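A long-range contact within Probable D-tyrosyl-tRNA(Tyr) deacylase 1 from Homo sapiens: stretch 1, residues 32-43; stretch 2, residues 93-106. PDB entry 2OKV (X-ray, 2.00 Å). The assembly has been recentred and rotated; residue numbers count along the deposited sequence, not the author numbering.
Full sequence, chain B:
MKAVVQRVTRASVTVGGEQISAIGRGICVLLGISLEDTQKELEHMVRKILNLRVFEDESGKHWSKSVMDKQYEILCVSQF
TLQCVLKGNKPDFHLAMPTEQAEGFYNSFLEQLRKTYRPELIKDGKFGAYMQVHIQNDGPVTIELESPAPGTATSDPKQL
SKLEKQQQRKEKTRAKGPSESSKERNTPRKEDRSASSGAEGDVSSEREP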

# COMPACT_ATOMS: atom_id res chain seq x y z
N GLY B 32 -9.77 4.03 1.30
CA GLY B 32 -10.18 5.11 0.40
C GLY B 32 -11.67 5.13 0.12
O GLY B 32 -12.18 4.28 -0.60
N ILE B 33 -12.36 6.13 0.67
CA ILE B 33 -13.81 6.28 0.55
C ILE B 33 -14.18 7.23 -0.59
O ILE B 33 -13.73 8.38 -0.63
CB ILE B 33 -14.45 6.80 1.87
CG1 ILE B 33 -14.18 5.84 3.04
CG2 ILE B 33 -15.95 7.03 1.70
CD1 ILE B 33 -14.23 6.56 4.43
N SER B 34 -15.02 6.75 -1.50
CA SER B 34 -15.41 7.56 -2.65
C SER B 34 -16.76 8.20 -2.42
O SER B 34 -17.55 7.74 -1.59
CB SER B 34 -15.47 6.70 -3.91
OG SER B 34 -16.80 6.37 -4.22
N LEU B 35 -17.01 9.28 -3.17
CA LEU B 35 -18.30 9.98 -3.23
C LEU B 35 -19.51 9.07 -3.40
O LEU B 35 -20.57 9.32 -2.82
CB LEU B 35 -18.28 10.95 -4.41
CG LEU B 35 -18.12 12.45 -4.16
CD1 LEU B 35 -18.04 13.19 -5.49
CD2 LEU B 35 -19.27 12.99 -3.32
N GLU B 36 -19.37 8.04 -4.24
CA GLU B 36 -20.51 7.17 -4.56
C GLU B 36 -20.72 6.05 -3.53
O GLU B 36 -21.70 5.30 -3.63
CB GLU B 36 -20.39 6.61 -5.98
CG GLU B 36 -21.35 7.27 -6.99
CD GLU B 36 -21.67 6.38 -8.18
OE1 GLU B 36 -22.86 6.29 -8.58
OE2 GLU B 36 -20.74 5.74 -8.72
N ASP B 37 -19.83 5.97 -2.54
CA ASP B 37 -19.89 4.92 -1.52
C ASP B 37 -21.15 4.99 -0.64
O ASP B 37 -21.64 6.06 -0.30
CB ASP B 37 -18.61 4.89 -0.67
CG ASP B 37 -17.42 4.21 -1.38
OD1 ASP B 37 -17.61 3.44 -2.36
OD2 ASP B 37 -16.28 4.45 -0.94
N THR B 38 -21.65 3.82 -0.28
CA THR B 38 -22.94 3.71 0.38
C THR B 38 -22.80 2.68 1.53
O THR B 38 -21.71 2.15 1.74
CB THR B 38 -23.98 3.30 -0.70
OG1 THR B 38 -25.20 4.00 -0.52
CG2 THR B 38 -24.22 1.81 -0.72
N GLN B 39 -23.88 2.40 2.25
CA GLN B 39 -23.86 1.38 3.31
C GLN B 39 -23.49 0.01 2.74
O GLN B 39 -22.77 -0.76 3.38
CB GLN B 39 -25.23 1.32 4.01
CG GLN B 39 -25.27 0.46 5.28
CD GLN B 39 -24.43 1.01 6.42
OE1 GLN B 39 -24.30 2.22 6.59
NE2 GLN B 39 -23.86 0.11 7.21
N LYS B 40 -23.96 -0.29 1.54
CA LYS B 40 -23.62 -1.55 0.87
C LYS B 40 -22.10 -1.77 0.75
O LYS B 40 -21.56 -2.82 1.11
CB LYS B 40 -24.30 -1.60 -0.51
CG LYS B 40 -24.19 -2.94 -1.23
CD LYS B 40 -24.98 -2.93 -2.52
CE LYS B 40 -24.58 -4.08 -3.40
NZ LYS B 40 -25.44 -4.13 -4.61
N GLU B 41 -21.39 -0.76 0.25
CA GLU B 41 -19.94 -0.89 0.07
C GLU B 41 -19.24 -0.95 1.42
O GLU B 41 -18.30 -1.73 1.61
CB GLU B 41 -19.43 0.28 -0.74
CG GLU B 41 -20.58 0.98 -1.49
CD GLU B 41 -20.54 0.71 -2.94
OE1 GLU B 41 -19.42 0.80 -3.47
OE2 GLU B 41 -21.59 0.42 -3.56
N LEU B 42 -19.71 -0.15 2.37
CA LEU B 42 -19.19 -0.18 3.74
C LEU B 42 -19.24 -1.61 4.29
O LEU B 42 -18.22 -2.14 4.72
CB LEU B 42 -20.01 0.76 4.63
CG LEU B 42 -19.63 1.03 6.09
CD1 LEU B 42 -20.35 2.29 6.56
CD2 LEU B 42 -19.97 -0.17 7.00
N GLU B 43 -20.43 -2.22 4.26
CA GLU B 43 -20.63 -3.59 4.76
C GLU B 43 -19.85 -4.64 3.98
O GLU B 43 -19.27 -5.57 4.56
CB GLU B 43 -22.12 -3.93 4.82
CG GLU B 43 -22.83 -3.08 5.88
CD GLU B 43 -24.30 -3.39 6.09
OE1 GLU B 43 -24.77 -4.44 5.61
OE2 GLU B 43 -24.99 -2.58 6.76
N PHE B 93 -8.52 14.62 -6.81
CA PHE B 93 -9.23 13.81 -5.82
C PHE B 93 -10.75 13.99 -5.83
O PHE B 93 -11.40 13.74 -4.81
CB PHE B 93 -8.66 14.06 -4.41
CG PHE B 93 -7.18 13.83 -4.32
CD1 PHE B 93 -6.29 14.91 -4.32
CD2 PHE B 93 -6.66 12.54 -4.26
CE1 PHE B 93 -4.92 14.71 -4.25
CE2 PHE B 93 -5.28 12.33 -4.20
CZ PHE B 93 -4.41 13.42 -4.19
N HIS B 94 -11.29 14.40 -6.97
CA HIS B 94 -12.73 14.70 -7.10
C HIS B 94 -13.64 13.51 -6.81
O HIS B 94 -14.82 13.70 -6.50
CB HIS B 94 -13.05 15.26 -8.49
CG HIS B 94 -13.18 14.21 -9.55
ND1 HIS B 94 -12.14 13.83 -10.37
CD2 HIS B 94 -14.24 13.45 -9.92
CE1 HIS B 94 -12.55 12.88 -11.19
NE2 HIS B 94 -13.82 12.64 -10.94
N LEU B 95 -13.10 12.30 -6.93
CA LEU B 95 -13.87 11.08 -6.69
C LEU B 95 -13.90 10.70 -5.21
O LEU B 95 -14.75 9.92 -4.78
CB LEU B 95 -13.34 9.91 -7.53
CG LEU B 95 -14.35 9.10 -8.37
CD1 LEU B 95 -15.70 8.87 -7.65
CD2 LEU B 95 -14.60 9.76 -9.72
N ALA B 96 -12.95 11.23 -4.44
CA ALA B 96 -12.94 11.00 -3.00
C ALA B 96 -14.10 11.75 -2.34
O ALA B 96 -14.48 12.85 -2.77
CB ALA B 96 -11.62 11.44 -2.41
N MET B 97 -14.68 11.13 -1.31
CA MET B 97 -15.73 11.78 -0.51
C MET B 97 -15.13 12.92 0.32
O MET B 97 -14.12 12.70 1.00
CB MET B 97 -16.43 10.76 0.39
CG MET B 97 -17.67 11.28 1.14
SD MET B 97 -18.31 10.01 2.26
CE MET B 97 -19.15 8.89 1.12
N PRO B 98 -15.72 14.13 0.26
CA PRO B 98 -15.30 15.27 1.09
C PRO B 98 -15.26 14.94 2.59
O PRO B 98 -16.11 14.20 3.09
CB PRO B 98 -16.36 16.34 0.81
CG PRO B 98 -17.45 15.66 0.05
CD PRO B 98 -16.83 14.50 -0.64
N THR B 99 -14.27 15.51 3.29
CA THR B 99 -13.98 15.17 4.69
C THR B 99 -15.13 15.33 5.71
O THR B 99 -15.15 14.63 6.72
CB THR B 99 -12.74 15.93 5.20
OG1 THR B 99 -12.85 17.32 4.86
CG2 THR B 99 -11.47 15.37 4.57
N GLU B 100 -16.06 16.24 5.44
CA GLU B 100 -17.21 16.46 6.33
C GLU B 100 -18.08 15.19 6.43
O GLU B 100 -18.40 14.72 7.54
CB GLU B 100 -18.04 17.65 5.86
CG GLU B 100 -17.36 19.02 6.02
CD GLU B 100 -16.54 19.45 4.80
OE1 GLU B 100 -16.60 20.65 4.45
OE2 GLU B 100 -15.84 18.60 4.19
N GLN B 101 -18.43 14.63 5.27
CA GLN B 101 -19.18 13.39 5.22
C GLN B 101 -18.27 12.19 5.46
O GLN B 101 -18.69 11.23 6.12
CB GLN B 101 -19.93 13.22 3.90
CG GLN B 101 -20.93 12.05 3.92
CD GLN B 101 -21.42 11.64 2.53
OE1 GLN B 101 -21.34 12.41 1.57
NE2 GLN B 101 -21.94 10.42 2.43
N ALA B 102 -17.05 12.26 4.93
CA ALA B 102 -16.10 11.14 5.03
C ALA B 102 -15.78 10.77 6.47
O ALA B 102 -15.62 9.60 6.75
CB ALA B 102 -14.80 11.42 4.24
N GLU B 103 -15.68 11.75 7.38
CA GLU B 103 -15.38 11.41 8.77
C GLU B 103 -16.49 10.55 9.38
O GLU B 103 -16.22 9.53 10.00
CB GLU B 103 -15.12 12.64 9.66
CG GLU B 103 -14.60 12.18 11.03
CD GLU B 103 -13.84 13.24 11.80
OE1 GLU B 103 -14.06 14.45 11.58
OE2 GLU B 103 -13.00 12.84 12.64
N GLY B 104 -17.74 10.99 9.20
CA GLY B 104 -18.89 10.19 9.61
C GLY B 104 -18.93 8.81 8.98
O GLY B 104 -19.17 7.81 9.67
N PHE B 105 -18.69 8.73 7.67
CA PHE B 105 -18.68 7.44 6.98
C PHE B 105 -17.59 6.52 7.56
O PHE B 105 -17.85 5.36 7.89
CB PHE B 105 -18.49 7.63 5.48
CG PHE B 105 -18.71 6.38 4.67
CD1 PHE B 105 -19.80 6.28 3.81
CD2 PHE B 105 -17.83 5.29 4.75
CE1 PHE B 105 -20.02 5.13 3.06
CE2 PHE B 105 -18.05 4.13 4.01
CZ PHE B 105 -19.14 4.05 3.17
N TYR B 106 -16.37 7.06 7.66
CA TYR B 106 -15.23 6.35 8.27
C TYR B 106 -15.55 5.84 9.68
O TYR B 106 -15.31 4.66 9.99
CB TYR B 106 -13.99 7.27 8.30
CG TYR B 106 -12.76 6.56 8.81
CD1 TYR B 106 -12.16 5.57 8.03
CD2 TYR B 106 -12.20 6.85 10.06
CE1 TYR B 106 -11.06 4.88 8.45
CE2 TYR B 106 -11.06 6.12 10.51
CZ TYR B 106 -10.51 5.15 9.69
OH TYR B 106 -9.41 4.38 10.05

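Two backbone hydrogen bonds pin the stretches together, and a small apolar cluster around the F105 ring fills the space beside them. M97 N donates to I33 O at 3.0 Å, and L35 N donates to L95 O at 2.8 Å. Both bonds are close to linear. They flank a single beta bridge that pairs S34 with A96, whose CA atoms lie about 4.2 Å apart. S34 CA also sits 3.2 Å from L95 O, a CA-H...O contact. At the bridge the chains are close, and the CA-to-CB bonds of S34 and A96 both point away overall. Their side chains are small and add little to the contact.

I33 points toward the other stretch and is buried. Its chi1 is m and its chi2 is t. Both branches touch F105; I33 CG2 also meets M97 CE, and I33 CD1 also meets Y106 CB. I33 CG2 lies over one face of the F105 ring, 4.1 Å from the ring centroid, and 3.7 Å from M97 CE. I33 CD1 extends to F105 CD2 at 3.8 Å and to Y106 CB at 3.9 Å. A branched aliphatic side chain suits this position: its two methyl-bearing branches contact M97, F105 and Y106.

F105 points toward stretch 1 from its helix. Its chi1 is t and its chi2 is 112°, which sets the ring between I33 and L42. L42 CD1 covers the face opposite I33 CG2, 4.2 Å from the F105 ring centroid. L42 CB also approaches F105 CZ at 3.7 Å. L42 is t at both chi angles and points toward the ring from the first helix. T38 O lies at the ring edge, 3.5 Å from F105 CZ. A flat aromatic ring suits this slot, with apolar groups over both faces.

M97 leaves its backbone sideways. Its chi1 and chi2 are t, so the chain is extended, and chi3 at m turns the methyl group. M97 CE ends 3.4 Å from S34 O and near I33 CG2. The long unbranched side chain brings its methyl against the turn, with M97 CE 4.0 Å from D37 O.

That turn, type I from S34 to D37, is closed by D37 N to S34 O at 3.0 Å. The D37 side chain, chi1 m, folds back so that D37 OD2 accepts from S34 N at 2.7 Å. The buried carboxylate is further satisfied, as OD1 is bonded elsewhere in the structure. A weak bond from E36 N to S34 OG, 3.1 Å, adds to the turn.

L35 is exposed, yet stretch 2 covers much of it. Its chi1 of -105° is between wells. L35 CD1 comes within 3.4 Å of H94 O, and L35 CD2 within 3.9 Å of P98 CD.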